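Local coordinates for cysteine protease (Xylella fastidiosa, PDB 3OIS), which binds uridine-5'-diphosphate and probably cleaves peptide bonds as a papain-family (C1) cysteine peptidase, at residues 70-84 with 100-112. Numbering follows the deposited sequence.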
loop_
_atom_site.group_PDB
_atom_site.type_symbol
_atom_site.label_atom_id
_atom_site.label_comp_id
_atom_site.label_asym_id
_atom_site.label_seq_id
_atom_site.Cartn_x
_atom_site.Cartn_y
_atom_site.Cartn_z
ATOM N N TYR A 70 8.498 6.780 0.737
ATOM C CA TYR A 70 9.490 5.861 1.284
ATOM C C TYR A 70 10.111 5.026 0.211
ATOM O O TYR A 70 9.688 5.074 -0.925
ATOM C CB TYR A 70 8.806 4.854 2.250
ATOM C CG TYR A 70 7.676 5.375 3.167
ATOM C CD1 TYR A 70 7.825 6.562 3.954
ATOM C CD2 TYR A 70 6.428 4.754 3.176
ATOM C CE1 TYR A 70 6.835 6.997 4.790
ATOM C CE2 TYR A 70 5.393 5.217 4.013
ATOM C CZ TYR A 70 5.605 6.331 4.841
ATOM O OH TYR A 70 4.607 6.801 5.686
ATOM N N ASP A 71 11.123 4.234 0.598
ATOM C CA ASP A 71 11.696 3.309 -0.365
ATOM C C ASP A 71 11.638 1.929 0.289
ATOM O O ASP A 71 12.361 1.679 1.283
ATOM C CB ASP A 71 13.150 3.694 -0.675
ATOM C CG ASP A 71 13.763 2.861 -1.768
ATOM O OD1 ASP A 71 13.238 1.767 -2.128
ATOM O OD2 ASP A 71 14.857 3.277 -2.291
ATOM N N GLN A 72 10.793 1.010 -0.222
ATOM C CA GLN A 72 10.695 -0.281 0.469
ATOM C C GLN A 72 11.864 -1.168 0.191
ATOM O O GLN A 72 12.031 -2.175 0.857
ATOM C CB GLN A 72 9.420 -0.973 0.032
ATOM C CG GLN A 72 9.463 -1.507 -1.386
ATOM C CD GLN A 72 8.152 -2.245 -1.665
ATOM O OE1 GLN A 72 8.062 -3.537 -1.644
ATOM N NE2 GLN A 72 7.170 -1.498 -2.024
ATOM N N GLY A 73 12.719 -0.777 -0.765
ATOM C CA GLY A 73 13.890 -1.610 -1.125
ATOM C C GLY A 73 13.545 -3.040 -1.557
ATOM O O GLY A 73 12.586 -3.277 -2.351
ATOM N N ARG A 74 14.377 -3.974 -1.113
ATOM C CA ARG A 74 14.467 -5.263 -1.789
ATOM C C ARG A 74 13.608 -6.335 -1.149
ATOM O O ARG A 74 13.881 -7.541 -1.375
ATOM C CB ARG A 74 15.943 -5.717 -1.703
ATOM C CG ARG A 74 16.897 -4.760 -2.430
ATOM C CD ARG A 74 18.359 -5.137 -2.137
ATOM N NE ARG A 74 18.640 -4.715 -0.791
ATOM C CZ ARG A 74 19.724 -5.089 -0.089
ATOM N NH1 ARG A 74 20.635 -5.908 -0.661
ATOM N NH2 ARG A 74 19.889 -4.626 1.148
ATOM N N ILE A 75 12.634 -5.936 -0.371
ATOM C CA ILE A 75 11.693 -6.902 0.207
ATOM C C ILE A 75 10.230 -6.633 -0.252
ATOM O O ILE A 75 9.915 -5.592 -0.868
ATOM C CB ILE A 75 11.834 -6.876 1.755
ATOM C CG1 ILE A 75 11.444 -5.483 2.376
ATOM C CG2 ILE A 75 13.172 -7.510 2.180
ATOM C CD1 ILE A 75 11.412 -5.558 4.007
ATOM N N GLY A 76 9.315 -7.541 0.156
ATOM C CA GLY A 76 7.918 -7.550 -0.358
ATOM C C GLY A 76 6.939 -6.850 0.561
ATOM O O GLY A 76 5.865 -7.402 0.926
ATOM N N SER A 77 7.350 -5.629 0.982
ATOM C CA SER A 77 6.669 -4.952 2.039
ATOM C C SER A 77 5.716 -3.881 1.523
ATOM O O SER A 77 5.361 -2.967 2.279
ATOM C CB SER A 77 7.725 -4.395 3.028
ATOM O OG SER A 77 8.522 -3.446 2.326
ATOM N N CYS A 78 5.300 -3.978 0.259
ATOM C CA CYS A 78 4.495 -2.860 -0.322
ATOM C C CYS A 78 3.209 -2.604 0.489
ATOM O O CYS A 78 2.829 -1.403 0.670
ATOM C CB CYS A 78 4.076 -3.052 -1.810
ATOM S SG CYS A 78 3.088 -4.586 -2.019
ATOM N N THR A 79 2.511 -3.668 0.948
ATOM C CA THR A 79 1.296 -3.438 1.706
ATOM C C THR A 79 1.642 -2.617 2.955
ATOM O O THR A 79 0.857 -1.728 3.302
ATOM C CB THR A 79 0.515 -4.699 2.065
ATOM O OG1 THR A 79 1.305 -5.484 2.984
ATOM C CG2 THR A 79 0.235 -5.492 0.797
ATOM N N ALA A 80 2.771 -2.870 3.656
ATOM C CA ALA A 80 3.099 -2.125 4.871
ATOM C C ALA A 80 3.496 -0.699 4.548
ATOM O O ALA A 80 3.310 0.234 5.405
ATOM C CB ALA A 80 4.243 -2.784 5.517
ATOM N N ASN A 81 4.104 -0.518 3.375
ATOM C CA ASN A 81 4.484 0.842 2.924
ATOM C C ASN A 81 3.283 1.717 2.581
ATOM O O ASN A 81 3.199 2.899 3.031
ATOM C CB ASN A 81 5.458 0.803 1.744
ATOM C CG ASN A 81 6.856 0.464 2.161
ATOM O OD1 ASN A 81 7.160 -0.708 2.601
ATOM N ND2 ASN A 81 7.731 1.421 2.064
ATOM N N ALA A 82 2.306 1.133 1.871
ATOM C CA ALA A 82 1.082 1.814 1.546
ATOM C C ALA A 82 0.311 2.138 2.846
ATOM O O ALA A 82 -0.163 3.250 3.012
ATOM C CB ALA A 82 0.188 0.971 0.603
ATOM N N LEU A 83 0.198 1.153 3.760
ATOM C CA LEU A 83 -0.557 1.365 4.960
ATOM C C LEU A 83 0.148 2.301 5.952
ATOM O O LEU A 83 -0.545 3.095 6.650
ATOM C CB LEU A 83 -0.846 0.020 5.640
ATOM C CG LEU A 83 -1.957 -0.761 4.904
ATOM C CD1 LEU A 83 -2.013 -2.294 5.477
ATOM C CD2 LEU A 83 -3.381 -0.081 5.022
ATOM N N ALA A 84 1.486 2.246 6.036
ATOM C CA ALA A 84 2.275 3.216 6.863
ATOM C C ALA A 84 1.917 4.622 6.440
ATOM O O ALA A 84 1.686 5.491 7.325
ATOM C CB ALA A 84 3.765 2.999 6.704
ATOM N N PHE A 100 5.538 11.083 12.816
ATOM C CA PHE A 100 6.606 10.088 12.659
ATOM C C PHE A 100 6.258 9.193 11.486
ATOM O O PHE A 100 5.090 9.101 11.138
ATOM C CB PHE A 100 6.824 9.236 13.948
ATOM C CG PHE A 100 5.567 8.531 14.424
ATOM C CD1 PHE A 100 4.771 9.098 15.380
ATOM C CD2 PHE A 100 5.162 7.314 13.862
ATOM C CE1 PHE A 100 3.588 8.467 15.818
ATOM C CE2 PHE A 100 3.974 6.664 14.296
ATOM C CZ PHE A 100 3.177 7.255 15.258
ATOM N N ILE A 101 7.262 8.545 10.898
ATOM C CA ILE A 101 7.005 7.494 9.899
ATOM C C ILE A 101 6.629 6.238 10.727
ATOM O O ILE A 101 7.374 5.867 11.620
ATOM C CB ILE A 101 8.251 7.206 9.083
ATOM C CG1 ILE A 101 8.551 8.401 8.135
ATOM C CG2 ILE A 101 8.001 6.004 8.151
ATOM C CD1 ILE A 101 9.966 8.296 7.438
ATOM N N PRO A 102 5.452 5.642 10.454
ATOM C CA PRO A 102 5.098 4.393 11.168
ATOM C C PRO A 102 6.053 3.253 10.785
ATOM O O PRO A 102 6.541 3.203 9.628
ATOM C CB PRO A 102 3.674 4.071 10.675
ATOM C CG PRO A 102 3.135 5.398 10.196
ATOM C CD PRO A 102 4.313 6.137 9.639
ATOM N N SER A 103 6.378 2.399 11.757
ATOM C CA SER A 103 7.247 1.217 11.497
ATOM C C SER A 103 6.698 0.205 10.477
ATOM O O SER A 103 5.826 -0.609 10.801
ATOM C CB SER A 103 7.565 0.457 12.793
ATOM O OG SER A 103 8.378 -0.631 12.428
ATOM N N ARG A 104 7.268 0.234 9.277
ATOM C CA ARG A 104 6.828 -0.655 8.173
ATOM C C ARG A 104 7.159 -2.096 8.480
ATOM O O ARG A 104 6.347 -2.988 8.195
ATOM C CB ARG A 104 7.503 -0.215 6.890
ATOM C CG ARG A 104 6.830 1.136 6.364
ATOM C CD ARG A 104 7.717 1.763 5.266
ATOM N NE ARG A 104 9.037 2.225 5.729
ATOM C CZ ARG A 104 10.150 2.356 4.992
ATOM N NH1 ARG A 104 10.194 2.008 3.702
ATOM N NH2 ARG A 104 11.286 2.824 5.623
ATOM N N LEU A 105 8.314 -2.343 9.115
ATOM C CA LEU A 105 8.645 -3.756 9.407
ATOM C C LEU A 105 7.777 -4.281 10.543
ATOM O O LEU A 105 7.479 -5.438 10.558
ATOM C CB LEU A 105 10.097 -3.928 9.842
ATOM C CG LEU A 105 11.111 -3.784 8.705
ATOM C CD1 LEU A 105 12.494 -4.188 9.269
ATOM C CD2 LEU A 105 10.741 -4.725 7.521
ATOM N N PHE A 106 7.355 -3.389 11.486
ATOM C CA PHE A 106 6.402 -3.846 12.502
ATOM C C PHE A 106 5.083 -4.352 11.788
ATOM O O PHE A 106 4.484 -5.409 12.160
ATOM C CB PHE A 106 6.001 -2.704 13.453
ATOM C CG PHE A 106 5.060 -3.125 14.544
ATOM C CD1 PHE A 106 5.574 -3.632 15.754
ATOM C CD2 PHE A 106 3.658 -3.026 14.382
ATOM C CE1 PHE A 106 4.717 -4.011 16.740
ATOM C CE2 PHE A 106 2.780 -3.444 15.390
ATOM C CZ PHE A 106 3.363 -3.948 16.589
ATOM N N ILE A 107 4.585 -3.602 10.840
ATOM C CA ILE A 107 3.403 -4.051 10.123
ATOM C C ILE A 107 3.708 -5.361 9.404
ATOM O O ILE A 107 2.922 -6.283 9.525
ATOM C CB ILE A 107 2.823 -2.997 9.187
ATOM C CG1 ILE A 107 2.359 -1.734 9.981
ATOM C CG2 ILE A 107 1.622 -3.504 8.293
ATOM C CD1 ILE A 107 2.217 -0.599 9.054
ATOM N N TYR A 108 4.792 -5.394 8.652
ATOM C CA TYR A 108 5.109 -6.548 7.766
ATOM C C TYR A 108 5.349 -7.815 8.602
ATOM O O TYR A 108 4.968 -8.898 8.199
ATOM C CB TYR A 108 6.287 -6.209 6.824
ATOM C CG TYR A 108 6.556 -7.252 5.725
ATOM C CD1 TYR A 108 5.461 -7.846 5.013
ATOM C CD2 TYR A 108 7.875 -7.544 5.342
ATOM C CE1 TYR A 108 5.731 -8.766 3.961
ATOM C CE2 TYR A 108 8.165 -8.508 4.348
ATOM C CZ TYR A 108 7.059 -9.116 3.684
ATOM O OH TYR A 108 7.373 -9.983 2.686
ATOM N N TYR A 109 5.997 -7.691 9.763
ATOM C CA TYR A 109 6.274 -8.878 10.596
ATOM C C TYR A 109 4.929 -9.448 11.080
ATOM O O TYR A 109 4.620 -10.662 10.907
ATOM C CB TYR A 109 7.206 -8.486 11.783
ATOM C CG TYR A 109 7.482 -9.665 12.667
ATOM C CD1 TYR A 109 8.612 -10.389 12.471
ATOM C CD2 TYR A 109 6.597 -10.055 13.660
ATOM C CE1 TYR A 109 8.861 -11.535 13.232
ATOM C CE2 TYR A 109 6.893 -11.202 14.478
ATOM C CZ TYR A 109 7.966 -11.885 14.237
ATOM O OH TYR A 109 8.193 -12.935 15.047
ATOM N N ASN A 110 4.047 -8.579 11.594
ATOM C CA ASN A 110 2.814 -9.051 12.068
ATOM C C ASN A 110 1.866 -9.544 10.989
ATOM O O ASN A 110 1.105 -10.479 11.233
ATOM C CB ASN A 110 2.208 -7.997 13.019
ATOM C CG ASN A 110 3.020 -7.933 14.331
ATOM O OD1 ASN A 110 3.078 -8.889 15.070
ATOM N ND2 ASN A 110 3.677 -6.818 14.567
ATOM N N GLU A 111 1.905 -8.963 9.786
ATOM C CA GLU A 111 1.092 -9.527 8.701
ATOM C C GLU A 111 1.476 -10.993 8.467
ATOM O O GLU A 111 0.618 -11.796 8.266
ATOM C CB GLU A 111 1.342 -8.800 7.365
ATOM C CG GLU A 111 0.778 -7.416 7.328
ATOM C CD GLU A 111 1.244 -6.608 6.115
ATOM O OE1 GLU A 111 2.437 -6.594 5.809
ATOM O OE2 GLU A 111 0.324 -6.053 5.440
ATOM N N ARG A 112 2.750 -11.329 8.545
ATOM C CA ARG A 112 3.225 -12.695 8.186
ATOM C C ARG A 112 2.990 -13.687 9.374
ATOM O O ARG A 112 3.202 -14.840 9.219
ATOM C CB ARG A 112 4.674 -12.641 7.775
ATOM C CG ARG A 112 4.648 -11.999 6.288
ATOM C CD ARG A 112 6.068 -11.885 5.742
ATOM N NE ARG A 112 6.647 -10.887 6.585
ATOM C CZ ARG A 112 7.841 -10.964 7.078
ATOM N NH1 ARG A 112 8.640 -11.989 6.724
ATOM N NH2 ARG A 112 8.232 -9.977 7.865
HETATM O O HOH W 1 12.345 4.506 3.162
HETATM O O HOH W 2 14.088 2.939 4.044
#
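Helix 78-84 and helix 104-112 cross at a steep angle, 130° between their N-to-C directions, with 8.5 Å between axes at closest approach, Ala80 facing Arg104 and Ala84 facing Pro102. This is the helical side of the papain fold: in papain-family enzymes the central helix carries the nucleophilic cysteine near its N-terminus, and Cys78, in the first turn and beside His237, is consistent with that role. Small residues let the helices approach. Ala80 is a knob in a hole formed by Arg104, Ile107, Tyr108 and Glu111, its CB 3.4 Å from Arg104 O, while Ala84 CB rests against Arg104 CG. Glu111, one wall of this hole, also accepts from Thr79 OG1 through OE2 (2.7 Å), using the lone pair on the side of the other carboxylate oxygen.

Tyr108 packs against the loop that leads into helix 78-84. With CG anti to the backbone N (chi1 -171°), its ring presents one face to Ser77, whose CA makes a CH-pi contact 4.2 Å from the centroid, and Arg112 NE lies over the opposite face. The Tyr108 hydroxyl hydrogen-bonds to Asp121, which also accepts from Gly76 N. Ile75 CD1 meets Leu105 CD2 beside this ring.

Arg104 runs back across the Asn81 side chain, and a bend at chi3 (-65°) turns its guanidinium toward Tyr70, whose CB lies over one guanidinium face. Glu141 forms a salt bridge with NH2, and two waters link that same nitrogen to Asp71 N and O, each bridge having one weak bond. At the guanidinium edge, Arg104 NH1 donates a weak hydrogen bond to Asp71 O, 3.3 Å long.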